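PDB 2A6Z: Emp47p (form2) from Saccharomyces cerevisiae, which recognises carbohydrate without calcium and acts as a cargo receptor in glycoprotein secretion, being also needed for Emp46p to leave the endoplasmic reticulum. Local coordinates for residues 56-61 with 188-193; 80-85 with 195-200. All blocks are in the same frame, centred on the assembly; numbering follows the deposited sequence.

Interaction 1: residues 56-61 with 188-193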
loop_
_atom_site.group_PDB
_atom_site.type_symbol
_atom_site.label_atom_id
_atom_site.label_comp_id
_atom_site.label_asym_id
_atom_site.label_seq_id
_atom_site.Cartn_x
_atom_site.Cartn_y
_atom_site.Cartn_z
ATOM N N GLY A 56 10.346 5.550 11.234
ATOM C CA GLY A 56 9.648 4.323 11.543
ATOM C C GLY A 56 8.537 4.542 12.565
ATOM O O GLY A 56 8.577 5.492 13.298
ATOM N N PHE A 57 7.605 3.582 12.576
ATOM C CA PHE A 57 6.496 3.505 13.504
ATOM C C PHE A 57 6.787 2.372 14.472
ATOM O O PHE A 57 6.980 1.224 14.056
ATOM C CB PHE A 57 5.194 3.279 12.719
ATOM C CG PHE A 57 4.038 2.817 13.598
ATOM C CD1 PHE A 57 3.438 3.614 14.541
ATOM C CD2 PHE A 57 3.580 1.491 13.500
ATOM C CE1 PHE A 57 2.388 3.122 15.336
ATOM C CE2 PHE A 57 2.520 1.002 14.234
ATOM C CZ PHE A 57 1.947 1.810 15.174
ATOM N N ASP A 58 6.811 2.698 15.772
ATOM C CA ASP A 58 7.068 1.706 16.783
ATOM C C ASP A 58 5.763 1.022 17.155
ATOM O O ASP A 58 4.871 1.579 17.810
ATOM C CB ASP A 58 7.627 2.427 18.015
ATOM C CG ASP A 58 8.081 1.505 19.107
ATOM O OD1 ASP A 58 8.189 2.044 20.209
ATOM O OD2 ASP A 58 8.311 0.302 18.849
ATOM N N LEU A 59 5.606 -0.267 16.753
ATOM C CA LEU A 59 4.346 -0.980 16.946
ATOM C C LEU A 59 4.237 -1.455 18.397
ATOM O O LEU A 59 4.924 -2.399 18.819
ATOM C CB LEU A 59 4.243 -2.129 15.964
ATOM C CG LEU A 59 2.994 -3.014 16.197
ATOM C CD1 LEU A 59 1.699 -2.248 15.935
ATOM C CD2 LEU A 59 3.066 -4.266 15.327
ATOM N N LYS A 60 3.303 -0.891 19.141
ATOM C CA LYS A 60 3.035 -1.254 20.529
ATOM C C LYS A 60 1.553 -1.491 20.812
ATOM O O LYS A 60 1.231 -2.106 21.841
ATOM C CB LYS A 60 3.540 -0.161 21.481
ATOM C CG LYS A 60 5.054 0.088 21.381
ATOM C CD LYS A 60 5.822 -1.078 21.986
ATOM C CE LYS A 60 7.295 -0.763 22.035
ATOM N NZ LYS A 60 8.113 -1.988 21.973
ATOM N N ASP A 61 0.674 -0.980 19.952
ATOM C CA ASP A 61 -0.755 -0.969 20.228
ATOM C C ASP A 61 -1.511 -0.920 18.877
ATOM O O ASP A 61 -0.893 -0.749 17.829
ATOM C CB ASP A 61 -1.130 0.274 21.062
ATOM C CG ASP A 61 -0.607 0.317 22.483
ATOM O OD1 ASP A 61 0.381 1.016 22.811
ATOM O OD2 ASP A 61 -1.221 -0.431 23.264
ATOM N N PHE A 188 1.796 -9.670 14.659
ATOM C CA PHE A 188 2.991 -8.929 14.330
ATOM C C PHE A 188 3.864 -8.730 15.565
ATOM O O PHE A 188 3.362 -8.345 16.634
ATOM C CB PHE A 188 2.679 -7.529 13.818
ATOM C CG PHE A 188 1.995 -7.509 12.442
ATOM C CD1 PHE A 188 2.700 -7.844 11.297
ATOM C CD2 PHE A 188 0.676 -7.099 12.323
ATOM C CE1 PHE A 188 2.085 -7.769 10.051
ATOM C CE2 PHE A 188 0.051 -7.054 11.076
ATOM C CZ PHE A 188 0.755 -7.386 9.933
ATOM N N PRO A 189 5.167 -8.937 15.474
ATOM C CA PRO A 189 6.041 -8.649 16.625
ATOM C C PRO A 189 6.371 -7.166 16.671
ATOM O O PRO A 189 6.250 -6.388 15.722
ATOM C CB PRO A 189 7.304 -9.464 16.316
ATOM C CG PRO A 189 7.346 -9.407 14.792
ATOM C CD PRO A 189 5.919 -9.496 14.331
ATOM N N SER A 190 6.832 -6.735 17.848
ATOM C CA SER A 190 7.145 -5.346 18.071
ATOM C C SER A 190 8.418 -4.944 17.329
ATOM O O SER A 190 9.261 -5.767 17.001
ATOM C CB SER A 190 7.278 -5.082 19.590
ATOM O OG SER A 190 7.212 -3.693 19.807
ATOM N N GLY A 191 8.541 -3.690 17.085
ATOM C CA GLY A 191 9.718 -3.134 16.430
ATOM C C GLY A 191 9.306 -1.952 15.589
ATOM O O GLY A 191 8.187 -1.448 15.635
ATOM N N SER A 192 10.277 -1.467 14.811
ATOM C CA SER A 192 10.066 -0.318 14.008
ATOM C C SER A 192 9.623 -0.689 12.594
ATOM O O SER A 192 10.380 -1.381 11.885
ATOM C CB SER A 192 11.405 0.490 13.909
ATOM O OG SER A 192 11.138 1.739 13.307
ATOM N N TYR A 193 8.418 -0.242 12.236
ATOM C CA TYR A 193 7.853 -0.566 10.947
ATOM C C TYR A 193 7.850 0.594 9.991
ATOM O O TYR A 193 7.625 1.762 10.363
ATOM C CB TYR A 193 6.387 -1.070 11.098
ATOM C CG TYR A 193 6.312 -2.443 11.679
ATOM C CD1 TYR A 193 6.488 -2.741 13.032
ATOM C CD2 TYR A 193 6.022 -3.522 10.812
ATOM C CE1 TYR A 193 6.412 -4.038 13.478
ATOM C CE2 TYR A 193 5.932 -4.799 11.270
ATOM C CZ TYR A 193 6.098 -5.103 12.607
ATOM O OH TYR A 193 6.027 -6.377 13.063
#
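Ser190 OG donates to Leu59 O over 2.8 Å, with the hydroxyl tilted 23° from the carbonyl plane. The same oxygen accepts from Lys60 NZ at 2.9 Å, so one hydroxyl ties both a main-chain carbonyl and an ammonium group of 56-61 to the turn 189-191. A bend at chi2 (-72°) turns Lys60 CD back toward Ser190, and Asp58 OD2 offers NZ a long second partner. Next come the backbone bonds: Phe57 and Tyr193 form an antiparallel hydrogen-bonded pair, the shorter link being Tyr193 N to Phe57 O at 2.7 Å. Beyond the non-hydrogen-bonded pair Asp58-Ser192, Leu59 N reaches Gly191 O at 3.1 Å. Gly191 has phi 147°, where a CB would jam against the carbonyl before it. Within 188-193, Tyr193 OH bonds to Pro189 O at 2.7 Å, on a lone pair and in the ring plane, which fixes the phenol against the turn.

Leu59 supplies the apolar part. Its CB approaches Tyr193 CD1 to 3.7 Å, while CD2 packs on Phe188 CB at 3.6 Å, the two side chains crossing at about a right angle.

Here strands 48-58 and 192-200 run out side by side at one end of the lectin beta-sandwich. Phe86 of strand 81-88 stacks on Tyr193 and meets Phe188 edge-to-face; Phe57 makes edge-to-face contacts with Phe63 and Phe218 of the facing sheet.

Interaction 2: residues 80-85 with 195-200; sequences GGISFW and IGVTAQ
Trp85 turns its indole edge to Thr198, NE1 donating to OG1 at 2.8 Å with an N-H...O angle of 166°. The acceptor lies in the ring plane, at the indole edge. Thr198 OG1, set between the backbone N and the carbonyl carbon (chi1 64°), is also hydrogen-bonded to Tyr99 O, so this buried hydroxyl has two partners. Trp52 of strand 48-58 stacks on the indole, and Tyr105 meets it edge-to-face. On the other side of the sheet, Phe84 and Val197 lie side by side, pointing the same way, with Val197 CG2 set obliquely to the ring and 3.5 Å from CE1. That methyl also touches Ile82 CG1 at 3.6 Å, and Ile82 CB in turn faces Ala199 CB at 4.0 Å.

The strand axes approach to 4.7 Å and run antiparallel at 164°. Paired backbone bonds join Gly81 to Gln200 and Ser83 to Thr198, the shortest being Ser83 N to Thr198 O at 2.8 Å. At Trp85-Gly196 the register persists, but the return bond from Gly196 N to Trp85 O stretches to 3.5 Å and is weak.

By analogy with legume lectins, where an aspartate in the loop before this strand helps bind sugar, the 80/200 end probably borders the carbohydrate site. Both strands are interior to a seven-stranded sheet, flanked by 108-113 and 48-58, and Ile82, Val197 and Ala199 pack on strand 210-220 of the facing sheet, contributing to the core between the two sheets.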
loop_
_atom_site.group_PDB
_atom_site.type_symbol
_atom_site.label_atom_id
_atom_site.label_comp_id
_atom_site.label_asym_id
_atom_site.label_seq_id
_atom_site.Cartn_x
_atom_site.Cartn_y
_atom_site.Cartn_z
ATOM N N GLY A 80 1.729 -4.759 -14.121
ATOM C CA GLY A 80 1.914 -3.684 -13.149
ATOM C C GLY A 80 1.143 -4.004 -11.840
ATOM O O GLY A 80 0.514 -5.030 -11.685
ATOM N N GLY A 81 1.208 -3.033 -10.929
ATOM C CA GLY A 81 0.429 -3.140 -9.693
ATOM C C GLY A 81 0.896 -2.116 -8.701
ATOM O O GLY A 81 1.924 -1.431 -8.910
ATOM N N ILE A 82 0.121 -2.017 -7.642
ATOM C CA ILE A 82 0.404 -1.054 -6.543
ATOM C C ILE A 82 0.414 -1.861 -5.243
ATOM O O ILE A 82 -0.470 -2.691 -5.017
ATOM C CB ILE A 82 -0.585 0.134 -6.526
ATOM C CG1 ILE A 82 -0.251 1.128 -5.395
ATOM C CG2 ILE A 82 -2.056 -0.293 -6.458
ATOM C CD1 ILE A 82 -0.988 2.436 -5.468
ATOM N N SER A 83 1.443 -1.614 -4.456
ATOM C CA SER A 83 1.638 -2.337 -3.185
ATOM C C SER A 83 1.713 -1.358 -2.029
ATOM O O SER A 83 2.388 -0.319 -2.070
ATOM C CB SER A 83 2.954 -3.082 -3.234
ATOM O OG SER A 83 2.873 -4.263 -4.017
ATOM N N PHE A 84 1.014 -1.728 -0.951
ATOM C CA PHE A 84 0.976 -0.982 0.308
ATOM C C PHE A 84 1.683 -1.819 1.358
ATOM O O PHE A 84 1.390 -3.000 1.490
ATOM C CB PHE A 84 -0.472 -0.684 0.734
ATOM C CG PHE A 84 -1.267 0.020 -0.332
ATOM C CD1 PHE A 84 -1.354 1.398 -0.359
ATOM C CD2 PHE A 84 -1.963 -0.701 -1.315
ATOM C CE1 PHE A 84 -2.078 2.057 -1.329
ATOM C CE2 PHE A 84 -2.649 -0.060 -2.318
ATOM C CZ PHE A 84 -2.718 1.340 -2.304
ATOM N N TRP A 85 2.625 -1.201 2.070
ATOM C CA TRP A 85 3.566 -1.954 2.881
ATOM C C TRP A 85 3.466 -1.610 4.373
ATOM O O TRP A 85 3.251 -0.438 4.720
ATOM C CB TRP A 85 4.997 -1.633 2.442
ATOM C CG TRP A 85 5.267 -1.921 0.992
ATOM C CD1 TRP A 85 5.134 -1.033 -0.049
ATOM C CD2 TRP A 85 5.713 -3.167 0.427
ATOM N NE1 TRP A 85 5.482 -1.657 -1.252
ATOM C CE2 TRP A 85 5.845 -2.943 -0.969
ATOM C CE3 TRP A 85 6.034 -4.426 0.962
ATOM C CZ2 TRP A 85 6.282 -3.955 -1.857
ATOM C CZ3 TRP A 85 6.470 -5.401 0.085
ATOM C CH2 TRP A 85 6.590 -5.172 -1.305
ATOM N N ILE A 195 6.202 2.221 6.550
ATOM C CA ILE A 195 4.872 2.362 5.972
ATOM C C ILE A 195 5.032 3.150 4.703
ATOM O O ILE A 195 5.649 4.239 4.699
ATOM C CB ILE A 195 3.947 3.101 6.979
ATOM C CG1 ILE A 195 3.714 2.234 8.216
ATOM C CG2 ILE A 195 2.657 3.536 6.303
ATOM C CD1 ILE A 195 3.202 3.037 9.400
ATOM N N GLY A 196 4.498 2.610 3.600
ATOM C CA GLY A 196 4.639 3.300 2.330
ATOM C C GLY A 196 3.872 2.564 1.254
ATOM O O GLY A 196 3.193 1.571 1.494
ATOM N N VAL A 197 3.993 3.095 0.069
ATOM C CA VAL A 197 3.287 2.604 -1.117
ATOM C C VAL A 197 4.235 2.696 -2.308
ATOM O O VAL A 197 5.016 3.638 -2.431
ATOM C CB VAL A 197 1.960 3.343 -1.358
ATOM C CG1 VAL A 197 2.205 4.856 -1.549
ATOM C CG2 VAL A 197 1.181 2.765 -2.520
ATOM N N THR A 198 4.182 1.669 -3.165
ATOM C CA THR A 198 5.069 1.602 -4.316
ATOM C C THR A 198 4.228 1.103 -5.484
ATOM O O THR A 198 3.229 0.386 -5.328
ATOM C CB THR A 198 6.260 0.661 -4.064
ATOM O OG1 THR A 198 5.816 -0.676 -3.883
ATOM C CG2 THR A 198 7.038 1.073 -2.830
ATOM N N ALA A 199 4.659 1.434 -6.705
ATOM C CA ALA A 199 3.887 0.946 -7.876
ATOM C C ALA A 199 4.813 0.907 -9.081
ATOM O O ALA A 199 5.829 1.587 -9.164
ATOM C CB ALA A 199 2.661 1.783 -8.183
ATOM N N GLN A 200 4.369 0.076 -10.046
ATOM C CA GLN A 200 4.995 -0.013 -11.348
ATOM C C GLN A 200 3.870 -0.250 -12.365
ATOM O O GLN A 200 2.874 -0.917 -12.026
ATOM C CB GLN A 200 6.029 -1.138 -11.418
ATOM C CG GLN A 200 5.356 -2.532 -11.376
ATOM C CD GLN A 200 6.283 -3.695 -11.222
ATOM O OE1 GLN A 200 7.378 -3.474 -10.641
ATOM N NE2 GLN A 200 5.837 -4.859 -11.725
#

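Strand 192-200 is the element common to both contacts: residues 192-193 pair with 57-58 in interaction 1, and residues 196-200 pair along the other edge with 81-85 in interaction 2. The centres lie about 20 Å apart, yet the two meet directly where Phe57 CB packs on Ile195 CD1 at 3.9 Å. Interaction 1 sits about 17 Å (centre to centre) from the middle of the chain and is partly exposed; interaction 2, at about 5 Å, is buried in the sandwich. Their segments alternate in sequence, so distant parts of the chain become neighbours in one sheet. Of the two, 80-85 with 195-200 appears to approach the probable sugar-binding end.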